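PDB 7AJ0: arylsulfatase from Pseudoalteromonas sp. MB47, which probably hydrolyses sulfate esters of the seaweed polysaccharide fucoidan, acting as a calcium-containing, hexameric enzyme of the sulfatase family. Local coordinates for residues Phe173-Gly178 and Lys218-Gly223; Pro328-Trp333 and Arg450-Ala455. All coordinates share one frame; numbering follows the deposited sequence.

In the fold
From the N terminus the chain first lays down strands 53-59, 91-97 and 151-155 of the large mixed sheet typical of the alkaline phosphatase superfamily. Contact 1 then closes a loop of 39 residues, largely helical or irregular, as strand 215-220 returns antiparallel to strand 175-177 and widens that sheet. Only after this loop is complete does contact 2 open, just beyond the calcium ligands Asp325 and Asn326; it joins loop 328-333 to the loop between strands 442-446 and 456-460, 117 residues later. The two closures are thus in series, with centres 33 Å apart. Contact 1 is confined to one subunit, whereas contact 2 lies where three subunits of the hexamer meet.

Contact 1: residues Phe173-Gly178 and Lys218-Gly223; sequences FDYFYG and KGRKGG
Two acceptors grip Lys221 NZ: Asp174 OD1, 3.0 Å away in a salt bridge, and the carbonyl O of Gly172. The lysine chain starts with CG anti to the backbone N (chi1 -178°) and bends at chi3, bringing the ammonium in from above the carboxylate plane. Asp174 OD2 is held by Ser146 OG and Thr152 N, which fixes the rotation of the carboxylate. Along the antiparallel ladder, Phe176 and Gly219 form the hydrogen-bonded pair: Phe176 N meets Gly219 O at 2.8 Å, nearly along the C=O axis, and Gly219 N answers to Phe176 O at 2.9 Å. Lys221 N extends the ladder to Asp174 O (2.9 Å), within the type II turn Arg220-Gly223. On the face carrying Tyr175, Tyr177, Lys218 and Arg220, Tyr175 CE1 lies over one face of the Arg220 guanidinium, the planes 22° apart, and Arg220 NH1 is 3.3 Å from Tyr175 CD1. Lys218 CE passes 3.3 Å from Tyr175 OH, which is hydrogen-bonded to Glu247 of helix 240-258. In the large mixed sheet of the sulfatase fold, strand 175-177 lies between parallel strand 151-155 and antiparallel strand 215-220, while Tyr177 packs against helix 240-258 and strand 226-230.

Contact 2: residues Pro328-Trp333 and Arg450-Ala455; sequences PNEDTW and RRNIDA
A cation-pi stack and a carboxylate that receives backbone amides join two loops here: one, with a 3-10 turn at Glu330 and Asp331, follows strand 318-324 of the sulfatase core, and the other links the antiparallel strands 442-446 and 456-460. Arg450 carries the stack. Its CB rests 3.5 Å from Glu330 O, and from CG to NE the chain runs extended, laying CD beside Trp333 CB. NE then sits over the five-membered ring, 3.4 Å from Trp333 CG. CZ follows over the bond shared by the two rings, and at the tip NH1 lies near CE3 while NH2 is 3.6 Å from Trp333 CE2. The guanidinium and indole planes are nearly parallel, 7° apart, so the whole flat group lies on one indole face. A third subunit secures both partners: its Asp473 and Ala478 O bind Arg450 NH2, and its Met472 O accepts Trp333 NE1.

At the other end of the contact the buried Asp331 carboxylate takes the amides of Ile453 and Asp454. Ile453 N meets the syn lone pair of OD1 at 3.1 Å and 164°, also reaching OD2 weakly, while Asp454 N bonds to OD2 at 3.0 Å from above the carboxylate plane. Asp331 OD2 also faces Asp454 OD2 at 3.0 Å, the carboxylates turned 78° apart; this like-charge proximity may raise the pKa of one of them. Arg451 probably offsets the charge: NH1 makes a salt bridge to Asp454 OD2, though with weak hydrogen-bond geometry, and its guanidinium face covers Asp331 O. A second subunit contributes Gln483, bound to Arg451 NH2, and His482, bound to Asp454 OD1. Beyond the carboxylate, the methyl CD1 of Ile453 ends 3.6 Å from Asn329 OD1.

Contact 1: residues Phe173-Gly178 and Lys218-Gly223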
loop_
_atom_site.group_PDB
_atom_site.type_symbol
_atom_site.label_atom_id
_atom_site.label_comp_id
_atom_site.label_asym_id
_atom_site.label_seq_id
_atom_site.Cartn_x
_atom_site.Cartn_y
_atom_site.Cartn_z
ATOM N N PHE A 173 -22.827 -16.688 -41.518
ATOM C CA PHE A 173 -22.568 -18.111 -41.346
ATOM C C PHE A 173 -23.765 -18.933 -41.807
ATOM O O PHE A 173 -24.919 -18.530 -41.638
ATOM C CB PHE A 173 -22.253 -18.426 -39.883
ATOM C CG PHE A 173 -20.965 -17.825 -39.396
ATOM C CD1 PHE A 173 -20.938 -16.543 -38.871
ATOM C CD2 PHE A 173 -19.782 -18.547 -39.453
ATOM C CE1 PHE A 173 -19.755 -15.990 -38.417
ATOM C CE2 PHE A 173 -18.595 -17.999 -39.001
ATOM C CZ PHE A 173 -18.581 -16.719 -38.481
ATOM N N ASP A 174 -23.481 -20.101 -42.391
ATOM C CA ASP A 174 -24.553 -20.979 -42.845
ATOM C C ASP A 174 -25.286 -21.627 -41.679
ATOM O O ASP A 174 -26.487 -21.902 -41.778
ATOM C CB ASP A 174 -23.997 -22.071 -43.763
ATOM C CG ASP A 174 -23.415 -21.520 -45.049
ATOM O OD1 ASP A 174 -24.069 -20.671 -45.692
ATOM O OD2 ASP A 174 -22.300 -21.943 -45.418
ATOM N N TYR A 175 -24.591 -21.884 -40.575
ATOM C CA TYR A 175 -25.154 -22.650 -39.473
ATOM C C TYR A 175 -24.666 -22.086 -38.151
ATOM O O TYR A 175 -23.473 -21.810 -37.996
ATOM C CB TYR A 175 -24.769 -24.132 -39.596
ATOM C CG TYR A 175 -25.423 -25.036 -38.580
ATOM C CD1 TYR A 175 -26.803 -25.161 -38.526
ATOM C CD2 TYR A 175 -24.663 -25.780 -37.686
ATOM C CE1 TYR A 175 -27.410 -25.988 -37.604
ATOM C CE2 TYR A 175 -25.263 -26.613 -36.762
ATOM C CZ TYR A 175 -26.636 -26.713 -36.727
ATOM O OH TYR A 175 -27.244 -27.536 -35.811
ATOM N N PHE A 176 -25.591 -21.913 -37.208
ATOM C CA PHE A 176 -25.254 -21.556 -35.839
ATOM C C PHE A 176 -25.885 -22.555 -34.881
ATOM O O PHE A 176 -27.021 -22.998 -35.086
ATOM C CB PHE A 176 -25.727 -20.149 -35.467
ATOM C CG PHE A 176 -25.625 -19.851 -33.994
ATOM C CD1 PHE A 176 -24.402 -19.913 -33.347
ATOM C CD2 PHE A 176 -26.749 -19.516 -33.257
ATOM C CE1 PHE A 176 -24.297 -19.643 -31.997
ATOM C CE2 PHE A 176 -26.650 -19.245 -31.904
ATOM C CZ PHE A 176 -25.421 -19.309 -31.275
ATOM N N TYR A 177 -25.143 -22.903 -33.834
ATOM C CA TYR A 177 -25.666 -23.762 -32.776
ATOM C C TYR A 177 -24.858 -23.463 -31.521
ATOM O O TYR A 177 -23.684 -23.838 -31.446
ATOM C CB TYR A 177 -25.562 -25.235 -33.158
ATOM C CG TYR A 177 -26.239 -26.162 -32.170
ATOM C CD1 TYR A 177 -25.715 -26.357 -30.900
ATOM C CD2 TYR A 177 -27.403 -26.841 -32.508
ATOM C CE1 TYR A 177 -26.331 -27.195 -29.993
ATOM C CE2 TYR A 177 -28.026 -27.685 -31.605
ATOM C CZ TYR A 177 -27.483 -27.858 -30.351
ATOM O OH TYR A 177 -28.090 -28.692 -29.446
ATOM N N GLY A 178 -25.471 -22.801 -30.550
ATOM C CA GLY A 178 -24.766 -22.573 -29.297
ATOM C C GLY A 178 -25.426 -21.482 -28.470
ATOM O O GLY A 178 -26.635 -21.265 -28.556
ATOM N N LYS A 218 -30.480 -22.900 -32.139
ATOM C CA LYS A 218 -30.090 -23.496 -33.411
ATOM C C LYS A 218 -30.655 -22.648 -34.537
ATOM O O LYS A 218 -31.823 -22.249 -34.487
ATOM C CB LYS A 218 -30.603 -24.934 -33.494
ATOM C CG LYS A 218 -30.326 -25.668 -34.792
ATOM C CD LYS A 218 -31.208 -26.908 -34.855
ATOM C CE LYS A 218 -30.475 -28.114 -35.413
ATOM N NZ LYS A 218 -31.279 -29.357 -35.212
ATOM N N GLY A 219 -29.830 -22.370 -35.540
ATOM C CA GLY A 219 -30.255 -21.524 -36.637
ATOM C C GLY A 219 -29.518 -21.780 -37.933
ATOM O O GLY A 219 -28.303 -21.991 -37.936
ATOM N N ARG A 220 -30.252 -21.766 -39.045
ATOM C CA ARG A 220 -29.678 -21.905 -40.372
ATOM C C ARG A 220 -29.898 -20.619 -41.156
ATOM O O ARG A 220 -30.904 -19.925 -40.972
ATOM C CB ARG A 220 -30.296 -23.078 -41.141
ATOM C CG ARG A 220 -30.195 -24.404 -40.422
ATOM C CD ARG A 220 -30.613 -25.561 -41.316
ATOM N NE ARG A 220 -30.456 -26.843 -40.633
ATOM C CZ ARG A 220 -29.291 -27.464 -40.460
ATOM N NH1 ARG A 220 -28.169 -26.923 -40.916
ATOM N NH2 ARG A 220 -29.248 -28.627 -39.824
ATOM N N LYS A 221 -28.947 -20.308 -42.031
ATOM C CA LYS A 221 -29.085 -19.164 -42.923
ATOM C C LYS A 221 -30.419 -19.232 -43.653
ATOM O O LYS A 221 -30.729 -20.230 -44.312
ATOM C CB LYS A 221 -27.925 -19.144 -43.917
ATOM C CG LYS A 221 -27.935 -17.966 -44.869
ATOM C CD LYS A 221 -26.702 -17.970 -45.767
ATOM C CE LYS A 221 -25.451 -17.534 -45.013
ATOM N NZ LYS A 221 -24.223 -17.656 -45.848
ATOM N N GLY A 222 -31.215 -18.173 -43.516
ATOM C CA GLY A 222 -32.516 -18.102 -44.142
ATOM C C GLY A 222 -33.660 -18.657 -43.324
ATOM O O GLY A 222 -34.814 -18.573 -43.769
ATOM N N GLY A 223 -33.387 -19.212 -42.147
ATOM C CA GLY A 223 -34.428 -19.815 -41.340
ATOM C C GLY A 223 -34.640 -19.132 -40.006
ATOM O O GLY A 223 -34.117 -18.040 -39.763
#

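Contact 2: residues Pro328-Trp333 and Arg450-Ala455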
loop_
_atom_site.group_PDB
_atom_site.type_symbol
_atom_site.label_atom_id
_atom_site.label_comp_id
_atom_site.label_asym_id
_atom_site.label_seq_id
_atom_site.Cartn_x
_atom_site.Cartn_y
_atom_site.Cartn_z
ATOM N N PRO A 328 -7.154 -15.168 -18.223
ATOM C CA PRO A 328 -7.938 -15.823 -17.169
ATOM C C PRO A 328 -8.817 -14.838 -16.416
ATOM O O PRO A 328 -8.428 -13.697 -16.158
ATOM C CB PRO A 328 -6.868 -16.431 -16.253
ATOM C CG PRO A 328 -5.670 -15.559 -16.451
ATOM C CD PRO A 328 -5.715 -15.104 -17.895
ATOM N N ASN A 329 -10.015 -15.297 -16.061
ATOM C CA ASN A 329 -10.947 -14.517 -15.250
ATOM C C ASN A 329 -10.608 -14.768 -13.786
ATOM O O ASN A 329 -11.193 -15.630 -13.128
ATOM C CB ASN A 329 -12.387 -14.900 -15.562
ATOM C CG ASN A 329 -13.390 -14.015 -14.850
ATOM O OD1 ASN A 329 -13.034 -13.254 -13.952
ATOM N ND2 ASN A 329 -14.653 -14.114 -15.248
ATOM N N GLU A 330 -9.647 -14.004 -13.266
ATOM C CA GLU A 330 -9.248 -14.169 -11.874
ATOM C C GLU A 330 -10.336 -13.733 -10.900
ATOM O O GLU A 330 -10.295 -14.130 -9.731
ATOM C CB GLU A 330 -7.968 -13.379 -11.599
ATOM C CG GLU A 330 -6.799 -13.767 -12.487
ATOM C CD GLU A 330 -5.472 -13.249 -11.962
ATOM O OE1 GLU A 330 -5.429 -12.100 -11.474
ATOM O OE2 GLU A 330 -4.473 -13.999 -12.029
ATOM N N ASP A 331 -11.308 -12.937 -11.353
ATOM C CA ASP A 331 -12.321 -12.419 -10.441
ATOM C C ASP A 331 -13.216 -13.522 -9.892
ATOM O O ASP A 331 -13.774 -13.374 -8.799
ATOM C CB ASP A 331 -13.181 -11.367 -11.142
ATOM C CG ASP A 331 -12.407 -10.109 -11.471
ATOM O OD1 ASP A 331 -11.588 -10.148 -12.415
ATOM O OD2 ASP A 331 -12.620 -9.085 -10.785
ATOM N N THR A 332 -13.379 -14.620 -10.630
ATOM C CA THR A 332 -14.226 -15.723 -10.202
ATOM C C THR A 332 -13.424 -16.857 -9.571
ATOM O O THR A 332 -13.903 -17.994 -9.520
ATOM C CB THR A 332 -15.053 -16.252 -11.378
ATOM O OG1 THR A 332 -14.190 -16.638 -12.455
ATOM C CG2 THR A 332 -16.018 -15.190 -11.865
ATOM N N TRP A 333 -12.221 -16.566 -9.090
ATOM C CA TRP A 333 -11.403 -17.575 -8.434
ATOM C C TRP A 333 -12.211 -18.257 -7.329
ATOM O O TRP A 333 -12.963 -17.585 -6.609
ATOM C CB TRP A 333 -10.140 -16.922 -7.857
ATOM C CG TRP A 333 -9.149 -17.909 -7.352
ATOM C CD1 TRP A 333 -8.100 -18.447 -8.041
ATOM C CD2 TRP A 333 -9.123 -18.504 -6.051
ATOM N NE1 TRP A 333 -7.421 -19.340 -7.246
ATOM C CE2 TRP A 333 -8.030 -19.393 -6.019
ATOM C CE3 TRP A 333 -9.917 -18.371 -4.909
ATOM C CZ2 TRP A 333 -7.709 -20.140 -4.890
ATOM C CZ3 TRP A 333 -9.598 -19.115 -3.789
ATOM C CH2 TRP A 333 -8.504 -19.988 -3.788
ATOM N N ARG A 450 -6.727 -10.268 -7.286
ATOM C CA ARG A 450 -7.483 -11.072 -8.236
ATOM C C ARG A 450 -8.607 -10.281 -8.905
ATOM O O ARG A 450 -9.200 -10.782 -9.861
ATOM C CB ARG A 450 -8.106 -12.335 -7.608
ATOM C CG ARG A 450 -7.120 -13.335 -7.039
ATOM C CD ARG A 450 -7.845 -14.625 -6.647
ATOM N NE ARG A 450 -6.941 -15.619 -6.076
ATOM C CZ ARG A 450 -6.940 -15.998 -4.799
ATOM N NH1 ARG A 450 -7.803 -15.481 -3.933
ATOM N NH2 ARG A 450 -6.071 -16.912 -4.393
ATOM N N ARG A 451 -8.923 -9.075 -8.448
ATOM C CA ARG A 451 -10.149 -8.392 -8.861
ATOM C C ARG A 451 -9.864 -7.372 -9.962
ATOM O O ARG A 451 -10.180 -6.183 -9.859
ATOM C CB ARG A 451 -10.810 -7.739 -7.651
ATOM C CG ARG A 451 -11.478 -8.738 -6.719
ATOM C CD ARG A 451 -12.644 -9.411 -7.423
ATOM N NE ARG A 451 -13.371 -10.340 -6.566
ATOM C CZ ARG A 451 -14.554 -10.858 -6.870
ATOM N NH1 ARG A 451 -15.147 -10.530 -8.012
ATOM N NH2 ARG A 451 -15.148 -11.697 -6.033
ATOM N N ASN A 452 -9.280 -7.879 -11.049
ATOM C CA ASN A 452 -8.944 -7.027 -12.183
ATOM C C ASN A 452 -10.190 -6.382 -12.776
ATOM O O ASN A 452 -10.201 -5.181 -13.073
ATOM C CB ASN A 452 -8.210 -7.848 -13.245
ATOM C CG ASN A 452 -7.075 -8.668 -12.665
ATOM O OD1 ASN A 452 -7.113 -9.901 -12.678
ATOM N ND2 ASN A 452 -6.060 -7.987 -12.148
ATOM N N ILE A 453 -11.253 -7.164 -12.955
ATOM C CA ILE A 453 -12.455 -6.647 -13.598
ATOM C C ILE A 453 -13.249 -5.769 -12.639
ATOM O O ILE A 453 -13.689 -4.671 -12.997
ATOM C CB ILE A 453 -13.319 -7.810 -14.126
ATOM C CG1 ILE A 453 -12.562 -8.608 -15.188
ATOM C CG2 ILE A 453 -14.636 -7.285 -14.696
ATOM C CD1 ILE A 453 -13.168 -9.967 -15.488
ATOM N N ASP A 454 -13.430 -6.231 -11.402
ATOM C CA ASP A 454 -14.463 -5.710 -10.521
ATOM C C ASP A 454 -13.967 -4.719 -9.479
ATOM O O ASP A 454 -14.793 -4.151 -8.756
ATOM C CB ASP A 454 -15.159 -6.881 -9.808
ATOM C CG ASP A 454 -15.773 -7.871 -10.781
ATOM O OD1 ASP A 454 -16.455 -7.423 -11.729
ATOM O OD2 ASP A 454 -15.570 -9.092 -10.607
ATOM N N ALA A 455 -12.663 -4.488 -9.378
ATOM C CA ALA A 455 -12.134 -3.585 -8.360
ATOM C C ALA A 455 -10.871 -2.899 -8.873
ATOM O O ALA A 455 -9.826 -2.896 -8.219
ATOM C CB ALA A 455 -11.865 -4.340 -7.056
#